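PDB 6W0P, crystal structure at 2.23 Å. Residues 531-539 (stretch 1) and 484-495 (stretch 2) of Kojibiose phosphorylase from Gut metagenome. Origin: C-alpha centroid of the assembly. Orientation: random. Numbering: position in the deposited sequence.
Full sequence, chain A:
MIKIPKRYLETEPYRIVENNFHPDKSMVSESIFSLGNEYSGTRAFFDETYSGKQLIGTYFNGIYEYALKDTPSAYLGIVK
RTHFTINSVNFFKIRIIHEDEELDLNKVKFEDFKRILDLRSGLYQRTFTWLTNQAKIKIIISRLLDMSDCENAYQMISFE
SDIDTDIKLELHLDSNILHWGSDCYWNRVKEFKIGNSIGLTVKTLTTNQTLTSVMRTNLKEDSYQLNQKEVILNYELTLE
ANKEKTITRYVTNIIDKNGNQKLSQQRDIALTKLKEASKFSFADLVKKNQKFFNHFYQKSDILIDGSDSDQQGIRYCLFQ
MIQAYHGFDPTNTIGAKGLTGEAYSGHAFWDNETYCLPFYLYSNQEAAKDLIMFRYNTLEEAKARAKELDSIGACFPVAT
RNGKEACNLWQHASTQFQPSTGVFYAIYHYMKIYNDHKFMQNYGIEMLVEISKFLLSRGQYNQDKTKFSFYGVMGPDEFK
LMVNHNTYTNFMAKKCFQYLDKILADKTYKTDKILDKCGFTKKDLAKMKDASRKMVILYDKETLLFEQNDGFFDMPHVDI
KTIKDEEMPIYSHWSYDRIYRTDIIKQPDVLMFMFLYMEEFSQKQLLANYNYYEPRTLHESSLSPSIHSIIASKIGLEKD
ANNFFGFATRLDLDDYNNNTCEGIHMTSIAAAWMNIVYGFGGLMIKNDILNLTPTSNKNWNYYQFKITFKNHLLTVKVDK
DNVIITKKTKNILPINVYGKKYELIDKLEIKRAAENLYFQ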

# COMPACT_ATOMS: atom_id res chain seq x y z
N ALA A 531 -18.59 -24.01 14.45
CA ALA A 531 -18.36 -22.67 13.86
C ALA A 531 -19.67 -22.18 13.22
O ALA A 531 -20.04 -21.00 13.41
CB ALA A 531 -17.19 -22.68 12.90
N SER A 532 -20.41 -23.09 12.60
CA SER A 532 -21.70 -22.83 11.93
C SER A 532 -22.69 -22.31 12.97
O SER A 532 -23.35 -21.30 12.71
CB SER A 532 -22.20 -24.05 11.24
OG SER A 532 -23.23 -23.73 10.32
N ARG A 533 -22.78 -22.97 14.12
CA ARG A 533 -23.75 -22.63 15.19
C ARG A 533 -23.35 -21.29 15.84
O ARG A 533 -24.24 -20.51 16.19
CB ARG A 533 -23.81 -23.76 16.24
CG ARG A 533 -24.39 -25.07 15.72
CD ARG A 533 -24.73 -26.13 16.79
NE ARG A 533 -23.67 -26.27 17.81
CZ ARG A 533 -22.84 -27.31 17.96
NH1 ARG A 533 -22.92 -28.37 17.17
NH2 ARG A 533 -21.92 -27.28 18.90
N LYS A 534 -22.06 -21.04 16.02
CA LYS A 534 -21.60 -19.87 16.81
C LYS A 534 -21.32 -18.66 15.90
O LYS A 534 -21.00 -17.60 16.44
CB LYS A 534 -20.37 -20.24 17.63
CG LYS A 534 -20.67 -21.18 18.79
CD LYS A 534 -19.44 -21.46 19.62
CE LYS A 534 -19.72 -22.35 20.81
NZ LYS A 534 -18.43 -22.74 21.43
N MET A 535 -21.52 -18.80 14.59
CA MET A 535 -21.20 -17.74 13.60
C MET A 535 -21.96 -16.47 13.99
O MET A 535 -23.20 -16.53 14.17
CB MET A 535 -21.55 -18.17 12.18
CG MET A 535 -21.14 -17.16 11.13
SD MET A 535 -19.36 -17.04 10.82
CE MET A 535 -19.12 -18.65 10.07
N VAL A 536 -21.23 -15.38 14.16
CA VAL A 536 -21.82 -14.06 14.48
C VAL A 536 -22.62 -13.62 13.26
O VAL A 536 -22.06 -13.65 12.14
CB VAL A 536 -20.74 -13.02 14.84
CG1 VAL A 536 -21.37 -11.66 15.05
CG2 VAL A 536 -19.93 -13.44 16.05
N ILE A 537 -23.89 -13.28 13.48
CA ILE A 537 -24.84 -12.72 12.48
C ILE A 537 -25.56 -11.55 13.15
O ILE A 537 -26.49 -11.82 13.94
CB ILE A 537 -25.85 -13.79 11.98
CG1 ILE A 537 -25.18 -15.02 11.39
CG2 ILE A 537 -26.82 -13.16 10.99
CD1 ILE A 537 -24.43 -14.74 10.10
N LEU A 538 -25.18 -10.32 12.82
CA LEU A 538 -25.74 -9.10 13.44
C LEU A 538 -27.14 -8.85 12.85
O LEU A 538 -27.26 -8.13 11.83
CB LEU A 538 -24.77 -7.93 13.22
CG LEU A 538 -23.39 -8.12 13.84
CD1 LEU A 538 -22.45 -7.02 13.40
CD2 LEU A 538 -23.48 -8.16 15.37
N TYR A 539 -28.14 -9.49 13.43
CA TYR A 539 -29.54 -9.44 12.94
C TYR A 539 -30.42 -9.06 14.12
O TYR A 539 -30.31 -9.70 15.19
CB TYR A 539 -29.99 -10.77 12.34
CG TYR A 539 -31.43 -10.75 11.92
CD1 TYR A 539 -31.82 -9.96 10.86
CD2 TYR A 539 -32.42 -11.44 12.61
CE1 TYR A 539 -33.15 -9.89 10.46
CE2 TYR A 539 -33.75 -11.40 12.22
CZ TYR A 539 -34.12 -10.62 11.14
OH TYR A 539 -35.40 -10.50 10.69
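Stretch 2 (484-495) NHNTYTNFMAKK

How do the two backbones run past each other? Stretch 1 enters as the last part of a helix, 531-534, and leaves helical geometry at Met 535, whose phi/psi of -56/124 opens the chain into an extended course through Val 536 and Ile 537. Stretch 2 does the reverse: His 485, with the positive phi/psi pair 61/43, and Asn 486 lead into a helix that starts at Thr 487 and runs on past Lys 495. The register is antiparallel in sense, since Ser 532 lies nearest Lys 494, Met 535 nearest Asn 490, and Ile 537 nearest Thr 487, with CA-CA distances of 5.3, 6.5 and 5.9 Å. Val 536 pairs instead with His 485, CA to CA 6.3 Å, so the extended segment faces the start of the helix.

How is the end of the helix that meets stretch 1 held in place? Asn 486 occupies the N-cap position, its CA-to-CB bond pointing away from stretch 1, and its OD1 accepts from Thr 489 N at 2.8 Å, engaging an amide in the helix's first turn. Thr 489 OG1 also donates to Asn 486 OD1, at 2.6 Å. Backbone bonds then follow in the regular helical pattern, from Asn 490 N to Asn 486 O at 3.1 Å through to Lys 495 N to Phe 491 O at 2.9 Å. The capped turn presents Thr 487 and Asn 490, both with CA-to-CB bonds toward stretch 1.

Which contact ties the two stretches directly? Asn 490 ND2 donates to Val 536 O at 2.9 Å with an N-H...O angle of 163°, a nearly straight bond that gives a carbonyl outside the helix a side-chain partner. Around it the packing is largely apolar: Met 535 SD reaches Asn 490 CB at 3.6 Å, its CE lies 4.1 Å from Ala 493 CB, and Ile 537 CD1 stands 4.0 Å from Asn 490 CB and 3.8 Å from Phe 491 N. Ile 537 starts sideways at its CA-to-CB bond, but the end of its side chain comes nearer the helix.

What happens at the two ends of the contact? Near the helix start, Val 536 CG1 sits over one face of the His 485 ring, 4.0 Å from the centroid in a CH-pi contact, while Leu 538 CD1 packs 3.6 Å from His 485 O. Water 1 joins the two stretches here, accepting from Leu 538 N at 2.9 Å and donating to His 485 O at 3.1 Å and Thr 487 OG1 at 2.5 Å. Toward the other end, Lys 494 loses 87 Å² to stretch 1, the largest share of any residue. Its side chain is extended, all four chi angles t, and passes Ser 532, with CE 3.4 Å from Ser 532 O and CG 3.8 Å from Ser 532 OG. Its NZ donates to water 2 at 2.7 Å, which lies 2.7 Å from Met 535 O. Together the stretches bury 583 Å².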

# COMPACT_ATOMS: atom_id res chain seq x y z
N ASN A 484 -14.85 -6.23 11.52
CA ASN A 484 -15.17 -7.55 12.11
C ASN A 484 -16.67 -7.80 11.98
O ASN A 484 -17.42 -6.84 11.99
CB ASN A 484 -14.73 -7.60 13.57
CG ASN A 484 -13.31 -7.16 13.76
OD1 ASN A 484 -12.42 -7.57 13.02
ND2 ASN A 484 -13.07 -6.39 14.80
N HIS A 485 -17.07 -9.06 11.84
CA HIS A 485 -18.50 -9.47 11.80
C HIS A 485 -19.17 -8.80 10.59
O HIS A 485 -20.32 -8.29 10.76
CB HIS A 485 -19.17 -9.13 13.13
CG HIS A 485 -18.37 -9.52 14.33
ND1 HIS A 485 -17.66 -10.69 14.37
CD2 HIS A 485 -18.20 -8.91 15.53
CE1 HIS A 485 -17.11 -10.81 15.57
NE2 HIS A 485 -17.40 -9.72 16.29
N ASN A 486 -18.47 -8.78 9.44
CA ASN A 486 -19.13 -8.42 8.16
C ASN A 486 -20.17 -9.51 7.88
O ASN A 486 -19.81 -10.71 7.85
CB ASN A 486 -18.16 -8.25 7.00
CG ASN A 486 -18.86 -8.21 5.66
OD1 ASN A 486 -18.86 -9.21 4.94
ND2 ASN A 486 -19.45 -7.07 5.32
N THR A 487 -21.44 -9.11 7.74
CA THR A 487 -22.57 -10.06 7.68
C THR A 487 -22.50 -10.83 6.36
O THR A 487 -22.68 -12.03 6.41
CB THR A 487 -23.90 -9.36 7.92
OG1 THR A 487 -23.71 -8.74 9.20
CG2 THR A 487 -25.06 -10.33 7.92
N TYR A 488 -22.18 -10.18 5.24
CA TYR A 488 -22.04 -10.92 3.97
C TYR A 488 -21.04 -12.07 4.15
O TYR A 488 -21.36 -13.23 3.81
CB TYR A 488 -21.57 -10.02 2.82
CG TYR A 488 -21.53 -10.76 1.52
CD1 TYR A 488 -20.42 -11.50 1.13
CD2 TYR A 488 -22.66 -10.80 0.71
CE1 TYR A 488 -20.40 -12.20 -0.07
CE2 TYR A 488 -22.65 -11.50 -0.49
CZ TYR A 488 -21.52 -12.20 -0.89
OH TYR A 488 -21.58 -12.93 -2.04
N THR A 489 -19.85 -11.77 4.66
CA THR A 489 -18.77 -12.78 4.87
C THR A 489 -19.28 -13.93 5.75
O THR A 489 -19.14 -15.12 5.35
CB THR A 489 -17.52 -12.08 5.43
OG1 THR A 489 -17.11 -11.04 4.53
CG2 THR A 489 -16.38 -13.05 5.68
N ASN A 490 -19.87 -13.62 6.91
CA ASN A 490 -20.26 -14.64 7.92
C ASN A 490 -21.45 -15.44 7.39
O ASN A 490 -21.42 -16.68 7.49
CB ASN A 490 -20.55 -14.01 9.28
CG ASN A 490 -19.31 -13.45 9.94
OD1 ASN A 490 -18.30 -13.27 9.27
ND2 ASN A 490 -19.39 -13.16 11.23
N PHE A 491 -22.43 -14.74 6.83
CA PHE A 491 -23.66 -15.34 6.29
C PHE A 491 -23.27 -16.34 5.20
O PHE A 491 -23.66 -17.52 5.29
CB PHE A 491 -24.61 -14.25 5.77
CG PHE A 491 -25.96 -14.74 5.34
CD1 PHE A 491 -26.18 -15.15 4.04
CD2 PHE A 491 -27.02 -14.76 6.22
CE1 PHE A 491 -27.43 -15.60 3.64
CE2 PHE A 491 -28.28 -15.17 5.82
CZ PHE A 491 -28.48 -15.58 4.52
N MET A 492 -22.51 -15.89 4.21
CA MET A 492 -22.13 -16.75 3.05
C MET A 492 -21.26 -17.94 3.52
O MET A 492 -21.41 -19.01 2.92
CB MET A 492 -21.41 -15.93 1.98
CG MET A 492 -22.28 -14.89 1.33
SD MET A 492 -23.76 -15.59 0.58
CE MET A 492 -23.02 -16.37 -0.85
N ALA A 493 -20.37 -17.74 4.50
CA ALA A 493 -19.52 -18.80 5.09
C ALA A 493 -20.42 -19.85 5.77
O ALA A 493 -20.24 -21.07 5.54
CB ALA A 493 -18.54 -18.21 6.07
N LYS A 494 -21.34 -19.39 6.61
CA LYS A 494 -22.34 -20.26 7.29
C LYS A 494 -23.14 -21.03 6.22
O LYS A 494 -23.30 -22.25 6.40
CB LYS A 494 -23.22 -19.44 8.21
CG LYS A 494 -24.16 -20.26 9.08
CD LYS A 494 -25.04 -19.46 10.03
CE LYS A 494 -25.97 -20.37 10.82
NZ LYS A 494 -26.41 -19.72 12.07
N LYS A 495 -23.53 -20.37 5.12
CA LYS A 495 -24.25 -21.06 4.01
C LYS A 495 -23.34 -22.13 3.39
O LYS A 495 -23.85 -23.20 3.03
CB LYS A 495 -24.74 -20.09 2.94
CG LYS A 495 -25.98 -19.29 3.31
CD LYS A 495 -27.23 -20.15 3.45
CE LYS A 495 -28.49 -19.33 3.34
NZ LYS A 495 -29.69 -20.13 3.67
O HOH W 1 -22.82 -10.05 11.18
O HOH W 2 -24.86 -18.66 13.95